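Local coordinates for protein 2-dehydropantoate 2-reductase (Geobacter metallireducens, PDB 3HN2) that probably catalyses the NADPH-dependent reduction of ketopantoate (2-dehydropantoate) to pantoate, a step on the pathway to pantothenate, at residues A[15-23]-A[44-55]; A[142-150]-A[166-176]. All coordinates share one frame; numbering follows the deposited sequence.

Contact 1 of 2, residues A[15-23]-A[44-55]; sequences LYYGALLQR and LKVFSINGDFTL
Arg-23 lays its guanidinium over one face of the Phe-53 ring, with CZ 4.2 Å from the centroid of the Phe-53 ring, a cation-pi contact at the solvent side of the interface. The two planes are tilted by 35°, so NH2 dips closest, 3.4 Å from Phe-53 CD1. Arg-23 CG, anti to the backbone N, lies against Phe-53 CE2, and the bends at chi2 and chi3 then bring the guanidinium over the ring. The same ring turns its edge to the helix backbone, where Ala-19 O lies 3.7 Å from Phe-53 CZ, while Leu-20 crosses the ring at about a right angle, its CD2 touching Phe-53 CE1.

Apolar packing carries the rest. Four side chains converge on the Ala-19 methyl: its CB is met by Val-46 CG2 at 3.8 Å and also by Leu-44 CD1, Leu-55 CD1 and Phe-53 CZ. Leu-15 and Leu-44 meet through their CD2 methyls, 3.8 Å apart. Tyr-16, its CG anti to the backbone N (chi1 174°), presents a ring edge to Val-46 CG1 and Ser-48 OG, and stacks on His-140. Gln-22 runs its extended amide end against both methyls of Leu-55.

Segments 15-23 and 44-48 cross nearly at right angles, at 101°. The hairpin thus packs on the first helix of the family's Rossmann-type NADP-binding domain, whose preceding turn carries a sequence consistent with the GxGxxG dinucleotide-binding pattern.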
loop_
_atom_site.group_PDB
_atom_site.type_symbol
_atom_site.label_atom_id
_atom_site.label_comp_id
_atom_site.label_asym_id
_atom_site.label_seq_id
_atom_site.Cartn_x
_atom_site.Cartn_y
_atom_site.Cartn_z
ATOM N N LEU A 15 16.624 -3.349 15.867
ATOM C CA LEU A 15 16.370 -4.639 16.491
ATOM C C LEU A 15 15.832 -5.638 15.477
ATOM O O LEU A 15 16.339 -6.757 15.393
ATOM C CB LEU A 15 15.404 -4.500 17.669
ATOM C CG LEU A 15 15.902 -3.951 19.012
ATOM C CD1 LEU A 15 14.749 -3.851 19.991
ATOM C CD2 LEU A 15 17.014 -4.805 19.606
ATOM N N TYR A 16 14.827 -5.215 14.707
ATOM C CA TYR A 16 14.181 -6.053 13.689
ATOM C C TYR A 16 15.157 -6.607 12.660
ATOM O O TYR A 16 15.151 -7.804 12.385
ATOM C CB TYR A 16 13.061 -5.281 12.986
ATOM C CG TYR A 16 12.429 -6.002 11.813
ATOM C CD1 TYR A 16 11.627 -7.130 12.004
ATOM C CD2 TYR A 16 12.615 -5.544 10.509
ATOM C CE1 TYR A 16 11.040 -7.791 10.923
ATOM C CE2 TYR A 16 12.026 -6.192 9.423
ATOM C CZ TYR A 16 11.238 -7.312 9.638
ATOM O OH TYR A 16 10.661 -7.955 8.566
ATOM N N TYR A 17 15.991 -5.736 12.103
ATOM C CA TYR A 17 16.976 -6.157 11.111
ATOM C C TYR A 17 18.097 -6.995 11.712
ATOM O O TYR A 17 18.536 -7.967 11.102
ATOM C CB TYR A 17 17.535 -4.958 10.341
ATOM C CG TYR A 17 16.550 -4.358 9.365
ATOM C CD1 TYR A 17 15.781 -5.168 8.526
ATOM C CD2 TYR A 17 16.392 -2.979 9.270
ATOM C CE1 TYR A 17 14.872 -4.615 7.627
ATOM C CE2 TYR A 17 15.492 -2.417 8.376
ATOM C CZ TYR A 17 14.738 -3.237 7.557
ATOM O OH TYR A 17 13.851 -2.670 6.675
ATOM N N GLY A 18 18.531 -6.632 12.913
ATOM C CA GLY A 18 19.560 -7.388 13.625
ATOM C C GLY A 18 19.103 -8.777 14.029
ATOM O O GLY A 18 19.890 -9.728 13.999
ATOM N N ALA A 19 17.830 -8.889 14.406
ATOM C CA ALA A 19 17.233 -10.171 14.773
ATOM C C ALA A 19 17.107 -11.090 13.569
ATOM O O ALA A 19 17.299 -12.295 13.695
ATOM C CB ALA A 19 15.881 -9.971 15.423
ATOM N N LEU A 20 16.793 -10.516 12.409
ATOM C CA LEU A 20 16.733 -11.281 11.170
ATOM C C LEU A 20 18.134 -11.674 10.704
ATOM O O LEU A 20 18.325 -12.758 10.144
ATOM C CB LEU A 20 16.003 -10.506 10.068
ATOM C CG LEU A 20 14.501 -10.218 10.198
ATOM C CD1 LEU A 20 14.038 -9.439 8.985
ATOM C CD2 LEU A 20 13.655 -11.475 10.371
ATOM N N LEU A 21 19.104 -10.793 10.948
ATOM C CA LEU A 21 20.497 -11.060 10.589
ATOM C C LEU A 21 21.102 -12.246 11.340
ATOM O O LEU A 21 21.690 -13.124 10.711
ATOM C CB LEU A 21 21.364 -9.806 10.737
ATOM C CG LEU A 21 21.313 -8.803 9.577
ATOM C CD1 LEU A 21 21.761 -7.426 10.042
ATOM C CD2 LEU A 21 22.128 -9.257 8.363
ATOM N N GLN A 22 20.936 -12.303 12.662
ATOM C CA GLN A 22 21.456 -13.451 13.419
ATOM C C GLN A 22 20.609 -14.720 13.280
ATOM O O GLN A 22 21.126 -15.823 13.463
ATOM C CB GLN A 22 21.730 -13.114 14.894
ATOM C CG GLN A 22 20.556 -13.261 15.844
ATOM C CD GLN A 22 20.983 -13.268 17.304
ATOM O OE1 GLN A 22 20.752 -14.240 18.020
ATOM N NE2 GLN A 22 21.612 -12.185 17.750
ATOM N N ARG A 23 19.325 -14.562 12.940
ATOM C CA ARG A 23 18.431 -15.702 12.703
ATOM C C ARG A 23 18.911 -16.528 11.516
ATOM O O ARG A 23 18.699 -17.737 11.475
ATOM C CB ARG A 23 16.994 -15.232 12.474
ATOM C CG ARG A 23 15.916 -16.264 12.793
ATOM C CD ARG A 23 15.365 -16.943 11.545
ATOM N NE ARG A 23 14.670 -16.010 10.657
ATOM C CZ ARG A 23 13.371 -15.724 10.720
ATOM N NH1 ARG A 23 12.843 -14.862 9.860
ATOM N NH2 ARG A 23 12.599 -16.293 11.638
ATOM N N LEU A 44 15.066 -11.358 23.053
ATOM C CA LEU A 44 14.023 -10.543 22.428
ATOM C C LEU A 44 13.040 -11.354 21.580
ATOM O O LEU A 44 13.415 -12.336 20.935
ATOM C CB LEU A 44 14.612 -9.353 21.652
ATOM C CG LEU A 44 15.568 -9.538 20.471
ATOM C CD1 LEU A 44 14.833 -9.437 19.152
ATOM C CD2 LEU A 44 16.677 -8.507 20.533
ATOM N N LYS A 45 11.781 -10.926 21.605
ATOM C CA LYS A 45 10.716 -11.567 20.847
ATOM C C LYS A 45 10.338 -10.697 19.658
ATOM O O LYS A 45 10.053 -9.510 19.818
ATOM C CB LYS A 45 9.481 -11.788 21.725
ATOM C CG LYS A 45 9.733 -12.561 23.010
ATOM C CD LYS A 45 8.440 -13.172 23.524
ATOM C CE LYS A 45 8.708 -14.263 24.545
ATOM N NZ LYS A 45 7.489 -15.072 24.818
ATOM N N VAL A 46 10.343 -11.286 18.466
ATOM C CA VAL A 46 9.911 -10.576 17.266
ATOM C C VAL A 46 8.548 -11.089 16.832
ATOM O O VAL A 46 8.381 -12.270 16.535
ATOM C CB VAL A 46 10.930 -10.701 16.103
ATOM C CG1 VAL A 46 10.403 -10.033 14.838
ATOM C CG2 VAL A 46 12.254 -10.082 16.492
ATOM N N PHE A 47 7.574 -10.190 16.819
ATOM C CA PHE A 47 6.249 -10.500 16.314
ATOM C C PHE A 47 6.118 -9.904 14.921
ATOM O O PHE A 47 6.349 -8.714 14.725
ATOM C CB PHE A 47 5.166 -9.972 17.260
ATOM C CG PHE A 47 5.321 -10.447 18.678
ATOM C CD1 PHE A 47 5.849 -9.608 19.652
ATOM C CD2 PHE A 47 4.957 -11.742 19.037
ATOM C CE1 PHE A 47 6.004 -10.049 20.965
ATOM C CE2 PHE A 47 5.106 -12.191 20.347
ATOM C CZ PHE A 47 5.630 -11.342 21.312
ATOM N N SER A 48 5.782 -10.748 13.952
ATOM C CA SER A 48 5.654 -10.311 12.568
ATOM C C SER A 48 4.318 -10.710 11.968
ATOM O O SER A 48 3.593 -11.543 12.514
ATOM C CB SER A 48 6.781 -10.897 11.711
ATOM O OG SER A 48 8.019 -10.279 11.992
ATOM N N ILE A 49 4.005 -10.102 10.832
ATOM C CA ILE A 49 2.916 -10.553 9.985
ATOM C C ILE A 49 3.360 -11.813 9.236
ATOM O O ILE A 49 2.533 -12.622 8.807
ATOM C CB ILE A 49 2.495 -9.459 8.990
ATOM C CG1 ILE A 49 3.731 -8.767 8.398
ATOM C CG2 ILE A 49 1.596 -8.440 9.683
ATOM C CD1 ILE A 49 3.519 -8.194 7.022
ATOM N N ASN A 50 4.678 -11.969 9.101
ATOM C CA ASN A 50 5.294 -13.118 8.453
ATOM C C ASN A 50 5.653 -14.225 9.449
ATOM O O ASN A 50 6.669 -14.905 9.289
ATOM C CB ASN A 50 6.553 -12.676 7.698
ATOM C CG ASN A 50 6.274 -11.612 6.654
ATOM O OD1 ASN A 50 5.148 -11.466 6.176
ATOM N ND2 ASN A 50 7.309 -10.864 6.287
ATOM N N GLY A 51 4.821 -14.398 10.475
ATOM C CA GLY A 51 5.059 -15.401 11.515
ATOM C C GLY A 51 6.068 -14.948 12.558
ATOM O O GLY A 51 7.151 -14.463 12.220
ATOM N N ASP A 52 5.708 -15.120 13.828
ATOM C CA ASP A 52 6.534 -14.667 14.950
ATOM C C ASP A 52 7.716 -15.601 15.206
ATOM O O ASP A 52 7.643 -16.798 14.920
ATOM C CB ASP A 52 5.689 -14.542 16.228
ATOM C CG ASP A 52 4.424 -13.708 16.033
ATOM O OD1 ASP A 52 3.517 -13.803 16.885
ATOM O OD2 ASP A 52 4.325 -12.962 15.036
ATOM N N PHE A 53 8.806 -15.043 15.732
ATOM C CA PHE A 53 9.934 -15.848 16.207
ATOM C C PHE A 53 10.601 -15.230 17.437
ATOM O O PHE A 53 10.449 -14.039 17.708
ATOM C CB PHE A 53 10.946 -16.153 15.085
ATOM C CG PHE A 53 11.879 -15.016 14.754
ATOM C CD1 PHE A 53 11.484 -13.999 13.892
ATOM C CD2 PHE A 53 13.172 -14.985 15.274
ATOM C CE1 PHE A 53 12.356 -12.957 13.572
ATOM C CE2 PHE A 53 14.041 -13.945 14.964
ATOM C CZ PHE A 53 13.631 -12.930 14.109
ATOM N N THR A 54 11.332 -16.051 18.182
ATOM C CA THR A 54 11.943 -15.619 19.434
ATOM C C THR A 54 13.406 -16.049 19.504
ATOM O O THR A 54 13.729 -17.217 19.289
ATOM C CB THR A 54 11.183 -16.188 20.658
ATOM O OG1 THR A 54 10.984 -17.596 20.486
ATOM C CG2 THR A 54 9.825 -15.520 20.820
ATOM N N LEU A 55 14.287 -15.095 19.786
ATOM C CA LEU A 55 15.693 -15.404 20.023
ATOM C C LEU A 55 15.905 -15.600 21.517
ATOM O O LEU A 55 15.774 -14.642 22.285
ATOM C CB LEU A 55 16.604 -14.288 19.506
ATOM C CG LEU A 55 16.717 -14.060 17.999
ATOM C CD1 LEU A 55 17.378 -12.721 17.742
ATOM C CD2 LEU A 55 17.482 -15.184 17.309
#

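Contact 2 of 2, residues A[142-150]-A[166-176]; sequences GAGRIILGE and FRQAGVDCRTT
Ile-146 and Leu-148 each give an N-H and a carbonyl to the neighbouring strand, the four-bond ladder of a parallel pair that closes a beta-alpha-beta unit: strand 142-150, helix 157-168, strand 173-175. The straightest bonds are Arg-174 N to Ile-146 O, 2.8 Å at 168°, nearly in line with the carbonyl, and Thr-176 N to Leu-148 O, also 168° but longer at 3.2 Å and approaching from above the carbonyl plane. Ile-146 N reaches Asp-172 O, and Leu-148 N reaches Arg-174 O. Before the second strand, Gly-170 ends the helix in a Schellman motif, and Arg-167 NH2 hydrogen-bonds Cys-173 O, ahead in the chain, at 2.8 Å.

Beneath the ladder, Ile-146, Leu-148 and Cys-173 turn to the helix side. Leu-148 CD1 rests 3.7 Å from Cys-173 SG and touches Phe-166 CD2 obliquely; an alanine here would probably open a gap between the sulfur and the phenyl ring, leaving Phe-166 less firmly held. On the other face of the sheet Ile-147 CG2 meets Thr-176 CG2. With CG1 beside the backbone N (chi1 -56°) and the chain extended beyond, Ile-146 sets its CD1 over a face of Phe-166, 4.1 Å from the ring centroid, and 3.9 Å from Val-171 CG1.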
loop_
_atom_site.group_PDB
_atom_site.type_symbol
_atom_site.label_atom_id
_atom_site.label_comp_id
_atom_site.label_asym_id
_atom_site.label_seq_id
_atom_site.Cartn_x
_atom_site.Cartn_y
_atom_site.Cartn_z
ATOM N N GLY A 142 4.487 -4.601 8.565
ATOM C CA GLY A 142 4.530 -4.634 7.105
ATOM C C GLY A 142 5.865 -4.244 6.501
ATOM O O GLY A 142 6.734 -3.705 7.190
ATOM N N ALA A 143 6.006 -4.532 5.206
ATOM C CA ALA A 143 7.163 -4.153 4.385
ATOM C C ALA A 143 8.508 -4.598 4.973
ATOM O O ALA A 143 8.599 -5.679 5.552
ATOM C CB ALA A 143 7.138 -2.647 4.078
ATOM N N GLY A 144 9.542 -3.775 4.822
ATOM C CA GLY A 144 10.849 -4.073 5.393
ATOM C C GLY A 144 11.962 -4.014 4.370
ATOM O O GLY A 144 13.124 -4.247 4.701
ATOM N N ARG A 145 11.602 -3.699 3.127
ATOM C CA ARG A 145 12.558 -3.652 2.020
ATOM C C ARG A 145 13.588 -2.528 2.164
ATOM O O ARG A 145 13.324 -1.515 2.810
ATOM C CB ARG A 145 11.828 -3.579 0.673
ATOM C CG ARG A 145 11.058 -2.306 0.421
ATOM C CD ARG A 145 10.558 -2.258 -1.013
ATOM N NE ARG A 145 10.119 -0.916 -1.386
ATOM C CZ ARG A 145 10.913 0.022 -1.901
ATOM N NH1 ARG A 145 12.198 -0.225 -2.115
ATOM N NH2 ARG A 145 10.417 1.213 -2.204
ATOM N N ILE A 146 14.775 -2.736 1.593
ATOM C CA ILE A 146 15.891 -1.796 1.729
ATOM C C ILE A 146 16.533 -1.535 0.361
ATOM O O ILE A 146 16.723 -2.465 -0.424
ATOM C CB ILE A 146 16.984 -2.333 2.717
ATOM C CG1 ILE A 146 16.404 -2.655 4.097
ATOM C CG2 ILE A 146 18.150 -1.335 2.878
ATOM C CD1 ILE A 146 17.421 -3.247 5.071
ATOM N N ILE A 147 16.863 -0.276 0.074
ATOM C CA ILE A 147 17.673 0.060 -1.097
ATOM C C ILE A 147 19.074 0.507 -0.633
ATOM O O ILE A 147 19.205 1.471 0.127
ATOM C CB ILE A 147 17.017 1.156 -1.976
ATOM C CG1 ILE A 147 15.519 0.887 -2.183
ATOM C CG2 ILE A 147 17.728 1.264 -3.330
ATOM C CD1 ILE A 147 14.779 2.043 -2.840
ATOM N N LEU A 148 20.107 -0.199 -1.097
ATOM C CA LEU A 148 21.498 0.030 -0.653
ATOM C C LEU A 148 22.334 0.841 -1.641
ATOM O O LEU A 148 22.485 0.461 -2.802
ATOM C CB LEU A 148 22.206 -1.303 -0.379
ATOM C CG LEU A 148 21.771 -2.135 0.830
ATOM C CD1 LEU A 148 22.599 -3.374 0.975
ATOM C CD2 LEU A 148 21.787 -1.320 2.116
ATOM N N GLY A 149 22.874 1.959 -1.171
ATOM C CA GLY A 149 23.794 2.762 -1.972
ATOM C C GLY A 149 25.102 3.053 -1.247
ATOM O O GLY A 149 25.152 3.113 -0.019
ATOM N N GLU A 150 26.174 3.235 -1.998
ATOM C CA GLU A 150 27.412 3.688 -1.377
ATOM C C GLU A 150 27.524 5.199 -1.479
ATOM O O GLU A 150 27.220 5.782 -2.527
ATOM C CB GLU A 150 28.636 2.991 -1.967
ATOM C CG GLU A 150 28.696 2.944 -3.475
ATOM C CD GLU A 150 29.954 2.274 -3.991
ATOM O OE1 GLU A 150 30.048 2.113 -5.222
ATOM O OE2 GLU A 150 30.845 1.915 -3.183
ATOM N N PHE A 166 21.553 -9.429 3.159
ATOM C CA PHE A 166 20.170 -9.121 3.557
ATOM C C PHE A 166 19.136 -10.060 2.944
ATOM O O PHE A 166 18.234 -10.506 3.640
ATOM C CB PHE A 166 19.797 -7.675 3.244
ATOM C CG PHE A 166 20.259 -6.691 4.278
ATOM C CD1 PHE A 166 19.655 -6.644 5.529
ATOM C CD2 PHE A 166 21.286 -5.801 3.994
ATOM C CE1 PHE A 166 20.073 -5.731 6.488
ATOM C CE2 PHE A 166 21.709 -4.884 4.943
ATOM C CZ PHE A 166 21.100 -4.846 6.193
ATOM N N ARG A 167 19.278 -10.348 1.648
ATOM C CA ARG A 167 18.366 -11.250 0.925
ATOM C C ARG A 167 18.385 -12.677 1.467
ATOM O O ARG A 167 17.349 -13.344 1.496
ATOM C CB ARG A 167 18.654 -11.245 -0.578
ATOM C CG ARG A 167 18.166 -9.993 -1.311
ATOM C CD ARG A 167 18.263 -10.139 -2.832
ATOM N NE ARG A 167 19.646 -10.276 -3.297
ATOM C CZ ARG A 167 20.362 -9.309 -3.873
ATOM N NH1 ARG A 167 21.612 -9.549 -4.252
ATOM N NH2 ARG A 167 19.841 -8.106 -4.075
ATOM N N GLN A 168 19.564 -13.125 1.906
ATOM C CA GLN A 168 19.734 -14.399 2.614
ATOM C C GLN A 168 18.954 -14.444 3.927
ATOM O O GLN A 168 18.503 -15.509 4.355
ATOM C CB GLN A 168 21.214 -14.643 2.910
ATOM C CG GLN A 168 22.006 -15.234 1.753
ATOM C CD GLN A 168 21.807 -16.730 1.612
ATOM O OE1 GLN A 168 21.938 -17.480 2.583
ATOM N NE2 GLN A 168 21.495 -17.174 0.399
ATOM N N ALA A 169 18.805 -13.278 4.553
ATOM C CA ALA A 169 18.120 -13.145 5.832
ATOM C C ALA A 169 16.619 -12.934 5.658
ATOM O O ALA A 169 15.892 -12.831 6.640
ATOM C CB ALA A 169 18.732 -12.006 6.637
ATOM N N GLY A 170 16.163 -12.873 4.409
ATOM C CA GLY A 170 14.738 -12.739 4.109
ATOM C C GLY A 170 14.271 -11.304 3.968
ATOM O O GLY A 170 13.067 -11.026 4.023
ATOM N N VAL A 171 15.229 -10.392 3.794
ATOM C CA VAL A 171 14.937 -8.979 3.564
ATOM C C VAL A 171 14.986 -8.716 2.062
ATOM O O VAL A 171 15.983 -9.027 1.407
ATOM C CB VAL A 171 15.937 -8.047 4.316
ATOM C CG1 VAL A 171 15.573 -6.572 4.129
ATOM C CG2 VAL A 171 15.980 -8.388 5.798
ATOM N N ASP A 172 13.901 -8.165 1.519
ATOM C CA ASP A 172 13.845 -7.800 0.106
ATOM C C ASP A 172 14.777 -6.612 -0.131
ATOM O O ASP A 172 14.452 -5.475 0.195
ATOM C CB ASP A 172 12.404 -7.476 -0.303
ATOM C CG ASP A 172 12.257 -7.245 -1.792
ATOM O OD1 ASP A 172 11.901 -6.114 -2.179
ATOM O OD2 ASP A 172 12.488 -8.189 -2.579
ATOM N N CYS A 173 15.955 -6.883 -0.678
ATOM C CA CYS A 173 17.015 -5.877 -0.690
ATOM C C CYS A 173 17.522 -5.544 -2.086
ATOM O O CYS A 173 18.016 -6.413 -2.803
ATOM C CB CYS A 173 18.160 -6.318 0.208
ATOM S SG CYS A 173 19.346 -5.019 0.556
ATOM N N ARG A 174 17.393 -4.274 -2.457
ATOM C CA ARG A 174 17.754 -3.797 -3.790
ATOM C C ARG A 174 19.079 -3.011 -3.739
ATOM O O ARG A 174 19.677 -2.863 -2.675
ATOM C CB ARG A 174 16.588 -2.964 -4.365
ATOM C CG ARG A 174 16.548 -2.791 -5.891
ATOM C CD ARG A 174 16.742 -4.103 -6.649
ATOM N NE ARG A 174 17.573 -3.918 -7.840
ATOM C CZ ARG A 174 18.848 -4.297 -7.945
ATOM N NH1 ARG A 174 19.514 -4.075 -9.072
ATOM N NH2 ARG A 174 19.460 -4.903 -6.933
ATOM N N THR A 175 19.539 -2.528 -4.886
ATOM C CA THR A 175 20.779 -1.770 -4.987
ATOM C C THR A 175 20.626 -0.678 -6.044
ATOM O O THR A 175 20.034 -0.909 -7.101
ATOM C CB THR A 175 21.972 -2.721 -5.282
ATOM O OG1 THR A 175 22.504 -3.193 -4.039
ATOM C CG2 THR A 175 23.084 -2.047 -6.083
ATOM N N THR A 176 21.137 0.513 -5.738
ATOM C CA THR A 176 21.092 1.632 -6.675
ATOM C C THR A 176 22.464 2.310 -6.820
ATOM O O THR A 176 23.344 2.120 -5.980
ATOM C CB THR A 176 19.980 2.646 -6.286
ATOM O OG1 THR A 176 19.712 3.525 -7.387
ATOM C CG2 THR A 176 20.363 3.457 -5.046
#

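How the contacts relate
Starting from the N terminus, helix 14-23 is followed by strand 28-31 and helix 36-41 before the hairpin returns to it, and contact 1 closes that loop. The chain then builds further strands of the main sheet before contact 2 closes a shorter loop through helix 157-168; the two are in series, neither enclosing nor crossing the other. Contact 1 ties the small three-stranded sheet to the helix, whereas contact 2 adds the last strand, 173-175, at one end of the eight-stranded sheet. Their centres lie about 16 Å apart, yet they meet: Tyr-17 OH probably hydrogen-bonds Gly-144 O at 2.6 Å, and Leu-20 O packs on Ala-169 CB. Both also touch the second subunit.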